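Local coordinates for transferrin (Manduca sexta, PDB 6WB6), which binds a single ferric ion together with a carbonate anion and transports iron in an insect as a secreted glycoprotein, at residues D593-D597 with V598-H602; S44-Q48 with R49-F53; K651-H654 with D655-S659; D106-K109 with G110-S113; L7-A11 with A12-D16. All coordinates share one frame; numbering follows the deposited sequence.

Interactions 2, 4 and 5 belong to the first transferrin-like domain range and interactions 1 and 3 to the second. Only interactions 2 and 5 touch: their centres lie about 14 Å apart, and F53 O and C8 N, 3.0 Å apart, probably hydrogen-bond. Interactions 1 and 3 come within about 11 Å at their nearest atoms, with centres about 27 Å apart. None of the five lies in the iron site formed by Y90, Y204 and carbonate. The P10 side chain of interaction 5 is about 11 Å from that of D57, a predicted iron ligand, and the L108 side chain of interaction 4 is about 11 Å from G123 of the carbonate pocket.

Interaction 1. Residues D593-D597 with V598-H602; sequences DFLSD and VSIAH
I600 folds back over the loop that leads into its own helix, against L595 and S596. Its CB sits 3.6 Å from S596 O. With CG1 anti to the carbonyl carbon (chi1 -72°), the longer branch swings toward the start of the helix, where CG1 meets L595 CB at 3.5 Å and also rests against S596 O. The end methyl, CD1, continues over L595 and approaches L595 O at 3.8 Å. The two side chains cross at about a right angle, so L595 lies athwart the isoleucine and not along it.

Next to this apolar pair the helix start is capped. S596 is the N-cap: its OG accepts from S599 N at 2.9 Å in a nearly straight bond (167°), satisfying an amide that has no helical carbonyl before it. S599 OG adds a weak bond to the same oxygen at 3.4 Å. The backbone takes over with I600 N on S596 O at 3.0 Å and A601 N on D597 O at 2.8 Å.

D597, the first helical residue, directs its carboxylate to H422 of strand 422-428, bonded through OD1. Helix 597-611 lies on this strand, with I600 and A601 against V424 and A601 also on F425, while V598 touches T174 and W178 of helix 172-181, which falls in the other transferrin-like domain range.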
loop_
_atom_site.group_PDB
_atom_site.type_symbol
_atom_site.label_atom_id
_atom_site.label_comp_id
_atom_site.label_asym_id
_atom_site.label_seq_id
_atom_site.Cartn_x
_atom_site.Cartn_y
_atom_site.Cartn_z
ATOM N N ASP A 593 23.550 -9.385 0.407
ATOM C CA ASP A 593 23.890 -10.346 1.457
ATOM C C ASP A 593 23.104 -10.174 2.747
ATOM O O ASP A 593 23.501 -10.728 3.773
ATOM C CB ASP A 593 25.385 -10.279 1.747
ATOM C CG ASP A 593 26.189 -10.783 0.598
ATOM O OD1 ASP A 593 25.801 -11.847 0.074
ATOM O OD2 ASP A 593 27.151 -10.099 0.191
ATOM N N PHE A 594 21.985 -9.450 2.720
ATOM C CA PHE A 594 21.276 -9.174 3.957
ATOM C C PHE A 594 19.792 -9.470 3.800
ATOM O O PHE A 594 19.436 -10.623 3.556
ATOM C CB PHE A 594 21.573 -7.746 4.378
ATOM C CG PHE A 594 23.027 -7.511 4.593
ATOM C CD1 PHE A 594 23.642 -7.989 5.720
ATOM C CD2 PHE A 594 23.782 -6.864 3.651
ATOM C CE1 PHE A 594 24.992 -7.787 5.927
ATOM C CE2 PHE A 594 25.141 -6.684 3.851
ATOM C CZ PHE A 594 25.732 -7.154 4.993
ATOM N N LEU A 595 18.920 -8.471 3.929
ATOM C CA LEU A 595 17.488 -8.744 3.925
ATOM C C LEU A 595 17.077 -9.337 2.584
ATOM O O LEU A 595 17.583 -8.933 1.530
ATOM C CB LEU A 595 16.696 -7.466 4.214
ATOM C CG LEU A 595 16.695 -6.934 5.657
ATOM C CD1 LEU A 595 17.996 -6.279 6.001
ATOM C CD2 LEU A 595 15.622 -5.910 5.861
ATOM N N SER A 596 16.174 -10.323 2.626
ATOM C CA SER A 596 15.628 -10.876 1.393
ATOM C C SER A 596 14.827 -9.807 0.650
ATOM O O SER A 596 14.384 -8.819 1.234
ATOM C CB SER A 596 14.716 -12.060 1.684
ATOM O OG SER A 596 13.517 -11.607 2.296
ATOM N N ASP A 597 14.636 -10.020 -0.656
ATOM C CA ASP A 597 13.803 -9.106 -1.428
ATOM C C ASP A 597 12.380 -9.047 -0.871
ATOM O O ASP A 597 11.765 -7.973 -0.822
ATOM C CB ASP A 597 13.816 -9.512 -2.900
ATOM C CG ASP A 597 15.157 -9.199 -3.568
ATOM O OD1 ASP A 597 16.043 -8.703 -2.859
ATOM O OD2 ASP A 597 15.338 -9.448 -4.780
ATOM N N VAL A 598 11.853 -10.181 -0.409
ATOM C CA VAL A 598 10.531 -10.192 0.214
ATOM C C VAL A 598 10.520 -9.297 1.452
ATOM O O VAL A 598 9.670 -8.405 1.595
ATOM C CB VAL A 598 10.119 -11.648 0.526
ATOM C CG1 VAL A 598 8.884 -11.708 1.398
ATOM C CG2 VAL A 598 9.907 -12.409 -0.799
ATOM N N SER A 599 11.505 -9.466 2.329
ATOM C CA SER A 599 11.556 -8.636 3.527
ATOM C C SER A 599 11.678 -7.149 3.196
ATOM O O SER A 599 11.130 -6.306 3.918
ATOM C CB SER A 599 12.711 -9.089 4.414
ATOM O OG SER A 599 12.339 -10.232 5.154
ATOM N N ILE A 600 12.338 -6.811 2.091
ATOM C CA ILE A 600 12.569 -5.409 1.745
ATOM C C ILE A 600 11.352 -4.808 1.059
ATOM O O ILE A 600 10.958 -3.662 1.325
ATOM C CB ILE A 600 13.823 -5.301 0.864
ATOM C CG1 ILE A 600 15.064 -5.558 1.734
ATOM C CG2 ILE A 600 13.881 -3.944 0.175
ATOM C CD1 ILE A 600 16.369 -5.363 1.001
ATOM N N ALA A 601 10.769 -5.553 0.141
ATOM C CA ALA A 601 9.610 -5.061 -0.578
ATOM C C ALA A 601 8.378 -5.014 0.308
ATOM O O ALA A 601 7.473 -4.229 0.050
ATOM C CB ALA A 601 9.336 -5.955 -1.794
ATOM N N HIS A 602 8.310 -5.840 1.349
ATOM C CA HIS A 602 7.025 -6.064 1.990
ATOM C C HIS A 602 6.426 -4.756 2.499
ATOM O O HIS A 602 5.304 -4.380 2.133
ATOM C CB HIS A 602 7.154 -7.076 3.132
ATOM C CG HIS A 602 5.850 -7.373 3.784
ATOM N ND1 HIS A 602 5.375 -6.653 4.860
ATOM C CD2 HIS A 602 4.890 -8.276 3.474
ATOM C CE1 HIS A 602 4.186 -7.120 5.199
ATOM N NE2 HIS A 602 3.872 -8.102 4.375
#

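Interaction 2. Residues S44-Q48 with R49-F53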
loop_
_atom_site.group_PDB
_atom_site.type_symbol
_atom_site.label_atom_id
_atom_site.label_comp_id
_atom_site.label_asym_id
_atom_site.label_seq_id
_atom_site.Cartn_x
_atom_site.Cartn_y
_atom_site.Cartn_z
ATOM N N SER A 44 -0.561 16.206 14.342
ATOM C CA SER A 44 0.445 17.204 14.689
ATOM C C SER A 44 -0.199 18.577 14.858
ATOM O O SER A 44 0.062 19.278 15.842
ATOM C CB SER A 44 1.536 17.256 13.616
ATOM O OG SER A 44 2.446 16.183 13.756
ATOM N N PHE A 45 -1.071 18.952 13.915
ATOM C CA PHE A 45 -1.775 20.224 14.011
ATOM C C PHE A 45 -2.675 20.274 15.227
ATOM O O PHE A 45 -2.916 21.359 15.767
ATOM C CB PHE A 45 -2.621 20.477 12.769
ATOM C CG PHE A 45 -1.838 20.781 11.538
ATOM C CD1 PHE A 45 -0.452 20.939 11.579
ATOM C CD2 PHE A 45 -2.494 20.939 10.331
ATOM C CE1 PHE A 45 0.249 21.236 10.433
ATOM C CE2 PHE A 45 -1.802 21.225 9.184
ATOM C CZ PHE A 45 -0.413 21.376 9.235
ATOM N N VAL A 46 -3.212 19.131 15.657
ATOM C CA VAL A 46 -4.047 19.139 16.849
ATOM C C VAL A 46 -3.187 19.374 18.071
ATOM O O VAL A 46 -3.513 20.193 18.932
ATOM C CB VAL A 46 -4.852 17.834 16.992
ATOM C CG1 VAL A 46 -5.583 17.812 18.361
ATOM C CG2 VAL A 46 -5.840 17.693 15.855
ATOM N N GLN A 47 -2.082 18.641 18.176
ATOM C CA GLN A 47 -1.166 18.877 19.286
ATOM C C GLN A 47 -0.703 20.329 19.300
ATOM O O GLN A 47 -0.643 20.963 20.358
ATOM C CB GLN A 47 0.039 17.945 19.187
ATOM C CG GLN A 47 1.048 18.164 20.315
ATOM C CD GLN A 47 0.420 17.964 21.671
ATOM O OE1 GLN A 47 -0.389 17.057 21.874
ATOM N NE2 GLN A 47 0.766 18.826 22.605
ATOM N N GLN A 48 -0.379 20.866 18.129
ATOM C CA GLN A 48 0.105 22.232 17.968
ATOM C C GLN A 48 -0.993 23.284 18.050
ATOM O O GLN A 48 -0.697 24.472 17.893
ATOM C CB GLN A 48 0.810 22.384 16.619
ATOM C CG GLN A 48 2.132 21.625 16.471
ATOM C CD GLN A 48 2.538 21.487 15.003
ATOM O OE1 GLN A 48 1.714 21.668 14.104
ATOM N NE2 GLN A 48 3.799 21.188 14.755
ATOM N N ARG A 49 -2.252 22.886 18.231
ATOM C CA ARG A 49 -3.389 23.795 18.330
ATOM C C ARG A 49 -3.685 24.576 17.061
ATOM O O ARG A 49 -4.412 25.570 17.135
ATOM C CB ARG A 49 -3.218 24.807 19.470
ATOM C CG ARG A 49 -3.718 24.336 20.830
ATOM C CD ARG A 49 -2.897 23.175 21.391
ATOM N NE ARG A 49 -3.332 22.811 22.741
ATOM C CZ ARG A 49 -2.922 21.743 23.416
ATOM N NH1 ARG A 49 -2.055 20.890 22.890
ATOM N NH2 ARG A 49 -3.390 21.521 24.625
ATOM N N GLN A 50 -3.145 24.192 15.895
ATOM C CA GLN A 50 -3.693 24.749 14.657
ATOM C C GLN A 50 -5.020 24.114 14.289
ATOM O O GLN A 50 -5.672 24.558 13.347
ATOM C CB GLN A 50 -2.771 24.543 13.468
ATOM C CG GLN A 50 -1.435 25.234 13.537
ATOM C CD GLN A 50 -0.567 24.827 12.357
ATOM O OE1 GLN A 50 0.513 24.261 12.523
ATOM N NE2 GLN A 50 -1.049 25.097 11.155
ATOM N N ALA A 51 -5.382 23.040 14.957
ATOM C CA ALA A 51 -6.706 22.463 14.860
ATOM C C ALA A 51 -7.055 22.041 16.261
ATOM O O ALA A 51 -6.189 22.001 17.141
ATOM C CB ALA A 51 -6.755 21.290 13.877
ATOM N N ASP A 52 -8.328 21.738 16.478
ATOM C CA ASP A 52 -8.782 21.354 17.801
ATOM C C ASP A 52 -9.150 19.886 17.894
ATOM O O ASP A 52 -9.035 19.315 18.977
ATOM C CB ASP A 52 -9.988 22.208 18.221
ATOM C CG ASP A 52 -9.647 23.703 18.253
ATOM O OD1 ASP A 52 -8.658 24.062 18.915
ATOM O OD2 ASP A 52 -10.354 24.495 17.614
ATOM N N PHE A 53 -9.551 19.256 16.788
ATOM C CA PHE A 53 -9.898 17.844 16.821
ATOM C C PHE A 53 -9.894 17.275 15.414
ATOM O O PHE A 53 -9.908 18.000 14.408
ATOM C CB PHE A 53 -11.263 17.614 17.470
ATOM C CG PHE A 53 -12.429 18.123 16.638
ATOM C CD1 PHE A 53 -12.535 19.466 16.305
ATOM C CD2 PHE A 53 -13.431 17.240 16.216
ATOM C CE1 PHE A 53 -13.629 19.939 15.549
ATOM C CE2 PHE A 53 -14.521 17.675 15.476
ATOM C CZ PHE A 53 -14.638 19.012 15.126
#
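Q50 reaches across the end of helix 39-47 and lays its amide over one face of the F45 ring. The two planes are 35° apart, so the amide is tilted over the ring, with Q50 CD 4.0 Å from F45 CD1. R49 and Q47 instead run side by side and point the same way, but their amide and guanidinium planes stand 69° apart. The bend at chi2 of R49 (67°) turns its chain back along the helix end, where NH1 gives a bond to Q47 O at 2.9 Å, with that oxygen in the guanidinium plane. The head group is further fixed by salt bridges to D71 through NH2 and to D281 through NE, and Q47 OE1 takes the amide of D71. On the buried side V46 CG2 packs on A51 CB at 4.2 Å.

The backbone leaves the helix at R49, which has positive phi. R49 N bonds V46 O at 3.1 Å. F45 O receives A51 N at 3.1 Å and, weakly, Q50 N at 2.8 Å. V46 CA adds a C-H...O contact to A51 O. This is a Schellman motif, closing helix 39-47 and sending the chain into strand 53-56.

Interaction 3. Residues K651-H654 with D655-S659; sequences KTIH and DVISS
H654 and S658, one helical turn apart, meet both through the backbone and through their side chains. S658 N bonds H654 O at 2.7 Å, and S658 OG stands over one face of the imidazole, offset toward the rim, with NE2 3.3 Å away. The ring comes there because H654 CG is anti to the backbone N (chi1 175°), which lays the imidazole forward along the axis toward the C-terminal end of the helix. The H654 side chain also touches A413 and A414 of helix 411-419.

The tightly packed side is built from I653, V656 and I657. I657 N bonds I653 O at 3.0 Å, in the carbonyl plane, and the side chain presses on the same carbonyl, with I657 CG1 3.2 Å from I653 O. The branches of the two isoleucines touch more lightly, I653 CG2 to I657 CG1 at 4.4 Å. V656 CG2 lies 3.3 Å from T652 O, the acceptor of its own amide. These i to i+4 pairs form the ladder of an alpha helix, here the last turns of helix 644-659, and its apolar stripe packs on helix 467-479: I653 and V656 both touch F475, and V656 also meets I478.

The solvent side is looser. D655 N bonds K651 O at 2.8 Å, but the carboxylate lies alongside that carbonyl and the lysine chain leads away, its ammonium making a cation-pi contact with F647. T652, at the border, touches F475 while its OG1 is hydrogen-bonded to E648 O. S659, at the helix end, bonds D655 O through N and weakly through OG.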
loop_
_atom_site.group_PDB
_atom_site.type_symbol
_atom_site.label_atom_id
_atom_site.label_comp_id
_atom_site.label_asym_id
_atom_site.label_seq_id
_atom_site.Cartn_x
_atom_site.Cartn_y
_atom_site.Cartn_z
ATOM N N LYS A 651 20.224 -4.029 -17.464
ATOM C CA LYS A 651 21.680 -4.126 -17.419
ATOM C C LYS A 651 22.271 -4.271 -18.811
ATOM O O LYS A 651 23.332 -3.706 -19.099
ATOM C CB LYS A 651 22.108 -5.304 -16.547
ATOM C CG LYS A 651 21.921 -5.065 -15.064
ATOM C CD LYS A 651 22.660 -6.092 -14.241
ATOM C CE LYS A 651 22.159 -7.496 -14.515
ATOM N NZ LYS A 651 22.351 -8.344 -13.328
ATOM N N THR A 652 21.611 -5.021 -19.690
ATOM C CA THR A 652 22.158 -5.176 -21.032
ATOM C C THR A 652 22.103 -3.850 -21.773
ATOM O O THR A 652 23.080 -3.448 -22.419
ATOM C CB THR A 652 21.407 -6.271 -21.805
ATOM O OG1 THR A 652 21.445 -7.495 -21.053
ATOM C CG2 THR A 652 22.042 -6.517 -23.178
ATOM N N ILE A 653 20.980 -3.137 -21.655
ATOM C CA ILE A 653 20.860 -1.836 -22.299
ATOM C C ILE A 653 21.984 -0.912 -21.846
ATOM O O ILE A 653 22.689 -0.309 -22.664
ATOM C CB ILE A 653 19.482 -1.234 -22.010
ATOM C CG1 ILE A 653 18.422 -2.013 -22.812
ATOM C CG2 ILE A 653 19.501 0.252 -22.320
ATOM C CD1 ILE A 653 16.962 -1.621 -22.508
ATOM N N HIS A 654 22.156 -0.776 -20.532
ATOM C CA HIS A 654 23.256 0.020 -20.002
ATOM C C HIS A 654 24.610 -0.465 -20.513
ATOM O O HIS A 654 25.491 0.350 -20.816
ATOM C CB HIS A 654 23.226 -0.028 -18.486
ATOM C CG HIS A 654 24.375 0.661 -17.833
ATOM N ND1 HIS A 654 24.462 2.033 -17.733
ATOM C CD2 HIS A 654 25.477 0.167 -17.221
ATOM C CE1 HIS A 654 25.574 2.356 -17.094
ATOM N NE2 HIS A 654 26.215 1.243 -16.784
ATOM N N ASP A 655 24.806 -1.790 -20.606
ATOM C CA ASP A 655 26.095 -2.286 -21.077
ATOM C C ASP A 655 26.361 -1.819 -22.499
ATOM O O ASP A 655 27.466 -1.360 -22.816
ATOM C CB ASP A 655 26.165 -3.818 -20.989
ATOM C CG ASP A 655 26.653 -4.312 -19.624
ATOM O OD1 ASP A 655 27.214 -3.522 -18.845
ATOM O OD2 ASP A 655 26.472 -5.503 -19.319
ATOM N N VAL A 656 25.350 -1.897 -23.364
ATOM C CA VAL A 656 25.519 -1.417 -24.733
ATOM C C VAL A 656 25.840 0.076 -24.738
ATOM O O VAL A 656 26.645 0.554 -25.545
ATOM C CB VAL A 656 24.258 -1.728 -25.559
ATOM C CG1 VAL A 656 24.403 -1.190 -26.973
ATOM C CG2 VAL A 656 23.968 -3.222 -25.580
ATOM N N ILE A 657 25.198 0.834 -23.849
ATOM C CA ILE A 657 25.380 2.281 -23.823
ATOM C C ILE A 657 26.713 2.652 -23.198
ATOM O O ILE A 657 27.331 3.647 -23.590
ATOM C CB ILE A 657 24.193 2.916 -23.077
ATOM C CG1 ILE A 657 22.897 2.657 -23.863
ATOM C CG2 ILE A 657 24.426 4.421 -22.818
ATOM C CD1 ILE A 657 22.850 3.343 -25.193
ATOM N N SER A 658 27.176 1.876 -22.221
ATOM C CA SER A 658 28.520 2.075 -21.700
ATOM C C SER A 658 29.560 1.735 -22.753
ATOM O O SER A 658 30.596 2.406 -22.852
ATOM C CB SER A 658 28.728 1.233 -20.445
ATOM O OG SER A 658 28.255 1.922 -19.303
ATOM N N SER A 659 29.296 0.706 -23.559
ATOM C CA SER A 659 30.187 0.395 -24.670
ATOM C C SER A 659 30.339 1.592 -25.602
ATOM O O SER A 659 31.460 2.032 -25.886
ATOM C CB SER A 659 29.673 -0.820 -25.436
ATOM O OG SER A 659 30.135 -2.015 -24.830
#

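Interaction 4. Residues D106-K109 with G110-S113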
loop_
_atom_site.group_PDB
_atom_site.type_symbol
_atom_site.label_atom_id
_atom_site.label_comp_id
_atom_site.label_asym_id
_atom_site.label_seq_id
_atom_site.Cartn_x
_atom_site.Cartn_y
_atom_site.Cartn_z
ATOM N N ASP A 106 -2.679 -23.294 26.026
ATOM C CA ASP A 106 -1.593 -24.047 25.418
ATOM C C ASP A 106 -2.129 -25.193 24.571
ATOM O O ASP A 106 -1.487 -25.610 23.604
ATOM C CB ASP A 106 -0.661 -24.590 26.497
ATOM C CG ASP A 106 0.193 -23.519 27.116
ATOM O OD1 ASP A 106 0.046 -22.350 26.716
ATOM O OD2 ASP A 106 1.015 -23.841 28.000
ATOM N N GLN A 107 -3.291 -25.703 24.915
ATOM C CA GLN A 107 -3.887 -26.834 24.232
ATOM C C GLN A 107 -4.584 -26.445 22.946
ATOM O O GLN A 107 -5.209 -27.300 22.312
ATOM C CB GLN A 107 -4.843 -27.533 25.190
ATOM C CG GLN A 107 -4.070 -28.231 26.326
ATOM C CD GLN A 107 -4.892 -28.414 27.568
ATOM O OE1 GLN A 107 -6.106 -28.553 27.503
ATOM N NE2 GLN A 107 -4.233 -28.405 28.718
ATOM N N LEU A 108 -4.485 -25.182 22.531
ATOM C CA LEU A 108 -4.905 -24.845 21.180
ATOM C C LEU A 108 -3.944 -25.430 20.164
ATOM O O LEU A 108 -4.293 -25.537 18.982
ATOM C CB LEU A 108 -5.021 -23.326 21.007
ATOM C CG LEU A 108 -6.228 -22.700 21.740
ATOM C CD1 LEU A 108 -6.246 -21.192 21.578
ATOM C CD2 LEU A 108 -7.565 -23.318 21.270
ATOM N N LYS A 109 -2.770 -25.851 20.624
ATOM C CA LYS A 109 -1.762 -26.419 19.740
ATOM C C LYS A 109 -2.290 -27.693 19.113
ATOM O O LYS A 109 -2.920 -28.511 19.779
ATOM C CB LYS A 109 -0.471 -26.738 20.505
ATOM C CG LYS A 109 0.629 -27.407 19.630
ATOM C CD LYS A 109 1.854 -27.790 20.472
ATOM C CE LYS A 109 3.215 -27.458 19.788
ATOM N NZ LYS A 109 3.422 -28.123 18.459
ATOM N N GLY A 110 -2.007 -27.868 17.832
ATOM C CA GLY A 110 -2.419 -29.045 17.134
ATOM C C GLY A 110 -3.866 -29.050 16.701
ATOM O O GLY A 110 -4.296 -30.015 16.057
ATOM N N LEU A 111 -4.625 -28.006 17.006
ATOM C CA LEU A 111 -6.026 -27.979 16.622
ATOM C C LEU A 111 -6.180 -27.527 15.174
ATOM O O LEU A 111 -5.305 -26.869 14.605
ATOM C CB LEU A 111 -6.821 -27.052 17.528
ATOM C CG LEU A 111 -6.949 -27.420 18.998
ATOM C CD1 LEU A 111 -7.841 -26.378 19.647
ATOM C CD2 LEU A 111 -7.516 -28.773 19.204
ATOM N N ARG A 112 -7.307 -27.907 14.574
ATOM C CA ARG A 112 -7.734 -27.333 13.311
ATOM C C ARG A 112 -8.470 -26.022 13.582
ATOM O O ARG A 112 -9.541 -26.024 14.201
ATOM C CB ARG A 112 -8.623 -28.314 12.560
ATOM C CG ARG A 112 -8.021 -29.703 12.352
ATOM C CD ARG A 112 -8.972 -30.529 11.501
ATOM N NE ARG A 112 -10.166 -30.870 12.267
ATOM C CZ ARG A 112 -10.209 -31.847 13.163
ATOM N NH1 ARG A 112 -9.128 -32.586 13.369
ATOM N NH2 ARG A 112 -11.325 -32.086 13.837
ATOM N N SER A 113 -7.908 -24.911 13.088
ATOM C CA SER A 113 -8.283 -23.555 13.480
ATOM C C SER A 113 -9.006 -22.827 12.359
ATOM O O SER A 113 -8.642 -22.954 11.191
ATOM C CB SER A 113 -7.044 -22.741 13.872
ATOM O OG SER A 113 -6.171 -22.554 12.773
#
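L108 O draws in the backbone and side chain of L111 together. It accepts L111 N at 3.2 Å with an N-H...O angle of 154°, the donor standing above the carbonyl plane, while L111 CB and CG lie beside it, CG at 3.3 Å. L111 CG is anti to the carbonyl carbon (chi1 -65°), which carries the branch back over the preceding residues: CD1 presses on L108 CD2 at 3.5 Å, tighter than an ordinary van der Waals contact, and on L108 CA at 3.6 Å. CG also comes 3.7 Å from Q107 O.

The bond closes a type II beta turn, L108 to L111, between the 3-10 segment and strand 112-114. G110 holds the third position with positive phi (79°), as is common for glycine there, and its backbone bonds that of F158. K109, at the outer corner, sends its chain away from the turn and touches V136 and F158.

Both leucines touch V218 of strand 218-222, and the buried L108 also meets F158 at the end of helix 147-158. Farther on, S113 OG is hydrogen-bonded to S162 OG and H115 NE2; before the turn, D106 forms a salt bridge with R134.

Interaction 5. Residues L7-A11 with A12-D16; sequences LCVPA and AYMKD
P10 O and Y13 N make the shorter of two bonds that turn the chain from strand into helix, at 2.8 Å and nearly straight (163°). The next carbonyl repeats the pattern: A11 O accepts M14 N at 3.1 Å. In both, the donor stands above the carbonyl plane, in keeping with i to i+3 bonds. Y13, at the N-cap position, gives its own carbonyl to D16 N in a weak bond of 2.9 Å. V9 has backbone partners in V34 and A36, L7 in E32 and V34, and C8 in F53.

V9, P10, Y13 and M14 pack beside the turn. V9 CG1 takes the position between the backbone N and the carbonyl carbon (chi1 57°), which points it at M14 SD, 3.6 Å away, the two side chains crossing at about a right angle. V9 CG2 lies 3.9 Å from Y13 CB, and P10 CB approaches Y13 CD2 obliquely, also at 3.9 Å. M14 bends at chi2, carrying its sulfur toward the strand.

The turn is the first connection of the beta-alpha-beta unit formed by strand 5-10, helix 14-21 and strand 31-36. P10 and Y13 both touch D616, in the second transferrin-like range. M14 reaches C33 and P35 of strand 31-36, Y13 touches K310 of helix 306-311, and C8 is tied by a disulfide to C42 in helix 39-47.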
loop_
_atom_site.group_PDB
_atom_site.type_symbol
_atom_site.label_atom_id
_atom_site.label_comp_id
_atom_site.label_asym_id
_atom_site.label_seq_id
_atom_site.Cartn_x
_atom_site.Cartn_y
_atom_site.Cartn_z
ATOM N N LEU A 7 -11.558 21.860 12.947
ATOM C CA LEU A 7 -11.586 20.460 12.540
ATOM C C LEU A 7 -10.532 20.266 11.468
ATOM O O LEU A 7 -10.598 20.908 10.413
ATOM C CB LEU A 7 -12.943 20.051 11.984
ATOM C CG LEU A 7 -12.962 18.685 11.292
ATOM C CD1 LEU A 7 -12.537 17.599 12.265
ATOM C CD2 LEU A 7 -14.358 18.380 10.757
ATOM N N CYS A 8 -9.577 19.383 11.724
ATOM C CA CYS A 8 -8.580 19.124 10.706
ATOM C C CYS A 8 -9.152 18.138 9.709
ATOM O O CYS A 8 -9.993 17.302 10.042
ATOM C CB CYS A 8 -7.282 18.617 11.320
ATOM S SG CYS A 8 -5.974 18.493 10.140
ATOM N N VAL A 9 -8.727 18.279 8.463
ATOM C CA VAL A 9 -9.355 17.571 7.355
ATOM C C VAL A 9 -8.273 17.388 6.297
ATOM O O VAL A 9 -7.583 18.356 5.940
ATOM C CB VAL A 9 -10.575 18.349 6.829
ATOM C CG1 VAL A 9 -10.179 19.751 6.410
ATOM C CG2 VAL A 9 -11.204 17.641 5.677
ATOM N N PRO A 10 -8.050 16.178 5.798
ATOM C CA PRO A 10 -7.172 16.026 4.634
ATOM C C PRO A 10 -7.531 17.038 3.557
ATOM O O PRO A 10 -8.705 17.242 3.238
ATOM C CB PRO A 10 -7.429 14.585 4.189
ATOM C CG PRO A 10 -7.702 13.887 5.495
ATOM C CD PRO A 10 -8.478 14.880 6.335
ATOM N N ALA A 11 -6.488 17.687 3.018
ATOM C CA ALA A 11 -6.644 18.733 2.015
ATOM C C ALA A 11 -7.594 18.327 0.895
ATOM O O ALA A 11 -8.405 19.137 0.431
ATOM C CB ALA A 11 -5.267 19.092 1.446
ATOM N N ALA A 12 -7.515 17.081 0.446
ATOM C CA ALA A 12 -8.370 16.631 -0.644
ATOM C C ALA A 12 -9.857 16.807 -0.337
ATOM O O ALA A 12 -10.670 16.861 -1.266
ATOM C CB ALA A 12 -8.058 15.160 -0.954
ATOM N N TYR A 13 -10.236 16.913 0.933
ATOM C CA TYR A 13 -11.641 16.917 1.326
ATOM C C TYR A 13 -12.073 18.269 1.879
ATOM O O TYR A 13 -13.146 18.384 2.486
ATOM C CB TYR A 13 -11.895 15.805 2.344
ATOM C CG TYR A 13 -11.615 14.425 1.795
ATOM C CD1 TYR A 13 -12.139 14.025 0.578
ATOM C CD2 TYR A 13 -10.818 13.525 2.492
ATOM C CE1 TYR A 13 -11.879 12.768 0.065
ATOM C CE2 TYR A 13 -10.557 12.260 1.986
ATOM C CZ TYR A 13 -11.079 11.890 0.775
ATOM O OH TYR A 13 -10.813 10.628 0.284
ATOM N N MET A 14 -11.266 19.300 1.661
ATOM C CA MET A 14 -11.604 20.627 2.153
ATOM C C MET A 14 -12.975 21.074 1.656
ATOM O O MET A 14 -13.805 21.546 2.437
ATOM C CB MET A 14 -10.528 21.619 1.727
ATOM C CG MET A 14 -10.529 22.866 2.534
ATOM S SD MET A 14 -10.113 22.612 4.278
ATOM C CE MET A 14 -10.328 24.315 4.740
ATOM N N LYS A 15 -13.229 20.955 0.359
ATOM C CA LYS A 15 -14.531 21.380 -0.133
ATOM C C LYS A 15 -15.651 20.602 0.533
ATOM O O LYS A 15 -16.748 21.138 0.700
ATOM C CB LYS A 15 -14.635 21.232 -1.653
ATOM C CG LYS A 15 -13.842 22.285 -2.440
ATOM C CD LYS A 15 -14.509 23.650 -2.393
ATOM C CE LYS A 15 -13.565 24.748 -2.828
ATOM N NZ LYS A 15 -12.722 24.302 -3.973
ATOM N N ASP A 16 -15.407 19.343 0.916
ATOM C CA ASP A 16 -16.466 18.588 1.571
ATOM C C ASP A 16 -16.690 19.098 2.983
ATOM O O ASP A 16 -17.830 19.143 3.472
ATOM C CB ASP A 16 -16.133 17.098 1.559
ATOM C CG ASP A 16 -16.291 16.497 0.179
ATOM O OD1 ASP A 16 -17.402 16.580 -0.372
ATOM O OD2 ASP A 16 -15.294 15.994 -0.375
#